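Arsenical resistance operon trans-acting repressor (Bacteroides vulgatus, PDB 3KTB) probably binds DNA and represses transcription of an arsenical resistance operon. Local coordinates at residues E8-A13 against T47-R52. Residues are numbered along the deposited sequence; the frame is centred on the assembly and turned at random.
Sequences EIFDPA and TRHNLR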
loop_
_atom_site.group_PDB
_atom_site.type_symbol
_atom_site.label_atom_id
_atom_site.label_comp_id
_atom_site.label_asym_id
_atom_site.label_seq_id
_atom_site.Cartn_x
_atom_site.Cartn_y
_atom_site.Cartn_z
ATOM N N GLU A 8 -12.114 -7.890 -24.589
ATOM C CA GLU A 8 -11.413 -8.719 -23.619
ATOM C C GLU A 8 -12.250 -9.972 -23.393
ATOM O O GLU A 8 -13.441 -9.882 -23.120
ATOM C CB GLU A 8 -11.266 -7.967 -22.299
ATOM C CG GLU A 8 -10.136 -8.460 -21.429
ATOM C CD GLU A 8 -10.068 -7.693 -20.117
ATOM O OE1 GLU A 8 -9.373 -8.162 -19.188
ATOM O OE2 GLU A 8 -10.720 -6.624 -20.014
ATOM N N ILE A 9 -11.625 -11.136 -23.516
ATOM C CA ILE A 9 -12.342 -12.400 -23.463
ATOM C C ILE A 9 -11.894 -13.220 -22.248
ATOM O O ILE A 9 -10.694 -13.456 -22.050
ATOM C CB ILE A 9 -12.102 -13.225 -24.748
ATOM C CG1 ILE A 9 -12.797 -12.571 -25.943
ATOM C CG2 ILE A 9 -12.586 -14.654 -24.563
ATOM C CD1 ILE A 9 -12.406 -13.167 -27.279
ATOM N N PHE A 10 -12.861 -13.652 -21.446
ATOM C CA PHE A 10 -12.584 -14.484 -20.272
ATOM C C PHE A 10 -12.942 -15.926 -20.572
ATOM O O PHE A 10 -14.116 -16.286 -20.610
ATOM C CB PHE A 10 -13.343 -13.940 -19.059
ATOM C CG PHE A 10 -12.868 -12.582 -18.644
ATOM C CD1 PHE A 10 -12.126 -12.413 -17.481
ATOM C CD2 PHE A 10 -13.099 -11.480 -19.460
ATOM C CE1 PHE A 10 -11.647 -11.167 -17.119
ATOM C CE2 PHE A 10 -12.630 -10.230 -19.104
ATOM C CZ PHE A 10 -11.902 -10.072 -17.928
ATOM N N ASP A 11 -11.934 -16.746 -20.844
ATOM C CA ASP A 11 -12.201 -18.141 -21.158
ATOM C C ASP A 11 -12.635 -18.911 -19.910
ATOM O O ASP A 11 -12.431 -18.444 -18.787
ATOM C CB ASP A 11 -10.960 -18.793 -21.748
ATOM C CG ASP A 11 -10.552 -18.173 -23.089
ATOM O OD1 ASP A 11 -11.358 -18.196 -24.038
ATOM O OD2 ASP A 11 -9.417 -17.661 -23.176
ATOM N N PRO A 12 -13.256 -20.087 -20.111
ATOM C CA PRO A 12 -13.343 -21.064 -19.023
ATOM C C PRO A 12 -11.941 -21.488 -18.600
ATOM O O PRO A 12 -10.949 -21.050 -19.208
ATOM C CB PRO A 12 -14.059 -22.250 -19.675
ATOM C CG PRO A 12 -14.855 -21.652 -20.776
ATOM C CD PRO A 12 -14.065 -20.481 -21.278
ATOM N N ALA A 13 -11.859 -22.331 -17.570
ATOM C CA ALA A 13 -10.601 -22.968 -17.221
ATOM C C ALA A 13 -10.276 -23.984 -18.315
ATOM O O ALA A 13 -11.075 -24.883 -18.613
ATOM C CB ALA A 13 -10.683 -23.652 -15.821
ATOM N N THR A 47 -7.310 -9.145 -25.576
ATOM C CA THR A 47 -6.729 -9.751 -24.382
ATOM C C THR A 47 -7.595 -10.949 -23.992
ATOM O O THR A 47 -8.831 -10.846 -23.993
ATOM C CB THR A 47 -6.636 -8.707 -23.222
ATOM O OG1 THR A 47 -5.712 -7.667 -23.582
ATOM C CG2 THR A 47 -6.168 -9.359 -21.933
ATOM N N ARG A 48 -6.959 -12.090 -23.713
ATOM C CA ARG A 48 -7.682 -13.286 -23.261
ATOM C C ARG A 48 -7.252 -13.637 -21.870
ATOM O O ARG A 48 -6.068 -13.500 -21.528
ATOM C CB ARG A 48 -7.273 -14.502 -24.061
ATOM C CG ARG A 48 -7.958 -14.713 -25.339
ATOM C CD ARG A 48 -7.465 -16.035 -25.886
ATOM N NE ARG A 48 -8.539 -16.994 -25.763
ATOM C CZ ARG A 48 -8.843 -17.887 -26.686
ATOM N NH1 ARG A 48 -8.115 -17.938 -27.798
ATOM N NH2 ARG A 48 -9.877 -18.714 -26.491
ATOM N N HIS A 49 -8.181 -14.175 -21.093
ATOM C CA HIS A 49 -7.813 -14.793 -19.829
ATOM C C HIS A 49 -8.314 -16.231 -19.741
ATOM O O HIS A 49 -9.380 -16.574 -20.270
ATOM C CB HIS A 49 -8.332 -13.981 -18.643
ATOM C CG HIS A 49 -7.986 -12.531 -18.722
ATOM N ND1 HIS A 49 -6.681 -12.078 -18.693
ATOM C CD2 HIS A 49 -8.767 -11.433 -18.857
ATOM C CE1 HIS A 49 -6.674 -10.760 -18.799
ATOM N NE2 HIS A 49 -7.926 -10.344 -18.900
ATOM N N ASN A 50 -7.531 -17.058 -19.058
ATOM C CA ASN A 50 -7.915 -18.433 -18.765
ATOM C C ASN A 50 -8.117 -18.600 -17.242
ATOM O O ASN A 50 -7.199 -18.345 -16.454
ATOM C CB ASN A 50 -6.819 -19.366 -19.298
ATOM C CG ASN A 50 -7.044 -20.818 -18.933
ATOM O OD1 ASN A 50 -8.086 -21.194 -18.386
ATOM N ND2 ASN A 50 -6.056 -21.651 -19.239
ATOM N N LEU A 51 -9.312 -19.010 -16.821
ATOM C CA LEU A 51 -9.606 -19.148 -15.393
ATOM C C LEU A 51 -8.564 -20.004 -14.643
ATOM O O LEU A 51 -8.142 -19.690 -13.538
ATOM C CB LEU A 51 -11.003 -19.738 -15.197
ATOM C CG LEU A 51 -11.419 -20.005 -13.749
ATOM C CD1 LEU A 51 -11.063 -18.814 -12.853
ATOM C CD2 LEU A 51 -12.922 -20.321 -13.654
ATOM N N ARG A 52 -8.152 -21.094 -15.253
ATOM C CA ARG A 52 -7.142 -21.940 -14.650
ATOM C C ARG A 52 -5.813 -21.222 -14.383
ATOM O O ARG A 52 -5.118 -21.520 -13.415
ATOM C CB ARG A 52 -6.895 -23.146 -15.541
ATOM C CG ARG A 52 -5.574 -23.807 -15.285
ATOM C CD ARG A 52 -5.546 -25.166 -15.909
ATOM N NE ARG A 52 -4.242 -25.766 -15.719
ATOM C CZ ARG A 52 -3.195 -25.526 -16.496
ATOM N NH1 ARG A 52 -3.302 -24.698 -17.529
ATOM N NH2 ARG A 52 -2.041 -26.123 -16.234
#
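Strand 8-11 pairs in parallel with strand 47-50, which lies at one border of the chain's four-stranded sheet. Thr47 O accepts from Ile9 N at 2.8 Å, Ile9 O from His49 N, and His49 O from Asp11 N. Side chains add a polar grip on each face.

On the face of Glu8, Phe10 and His49, His49 NE2 donates to Glu8 OE1 at 2.6 Å. The oxygen lies in the imidazole plane and uses its anti lone pair. Glu8 CG is anti to the backbone N (chi1 -157°), and the extended chain beyond it carries the carboxylate across to the His49 ring. Glu54 takes His49 ND1, so both ring nitrogens are bonded and the ring's rotation is fixed. His49 CD2 sits over one face of the Phe10 ring, offset toward the rim, 3.4 Å from Phe10 CE1.

The two strands and helix 27-41 form a beta-alpha-beta unit of the thioredoxin-like fold. On the face of Ile9, Asp11 and Arg48, Arg48 packs on Leu29, Ile32 and Ile36 of that helix. Its guanidinium forms a side-on salt bridge with buried Asp11, whose OD1 also bonds Tyr91 OH. Arg48 NE donates to the syn lone pair of Asp11 OD2 at 2.8 Å, while Arg48 NH2 approaches Asp11 OD1 from above the carboxylate plane at 2.9 Å.

Asn50 OD1 accepts from Arg52 N in an Asx turn, and Asn50 ND2 hydrogen-bonds to Met14 O. Ala13 CB packs 4.0 Å from Leu51 CB.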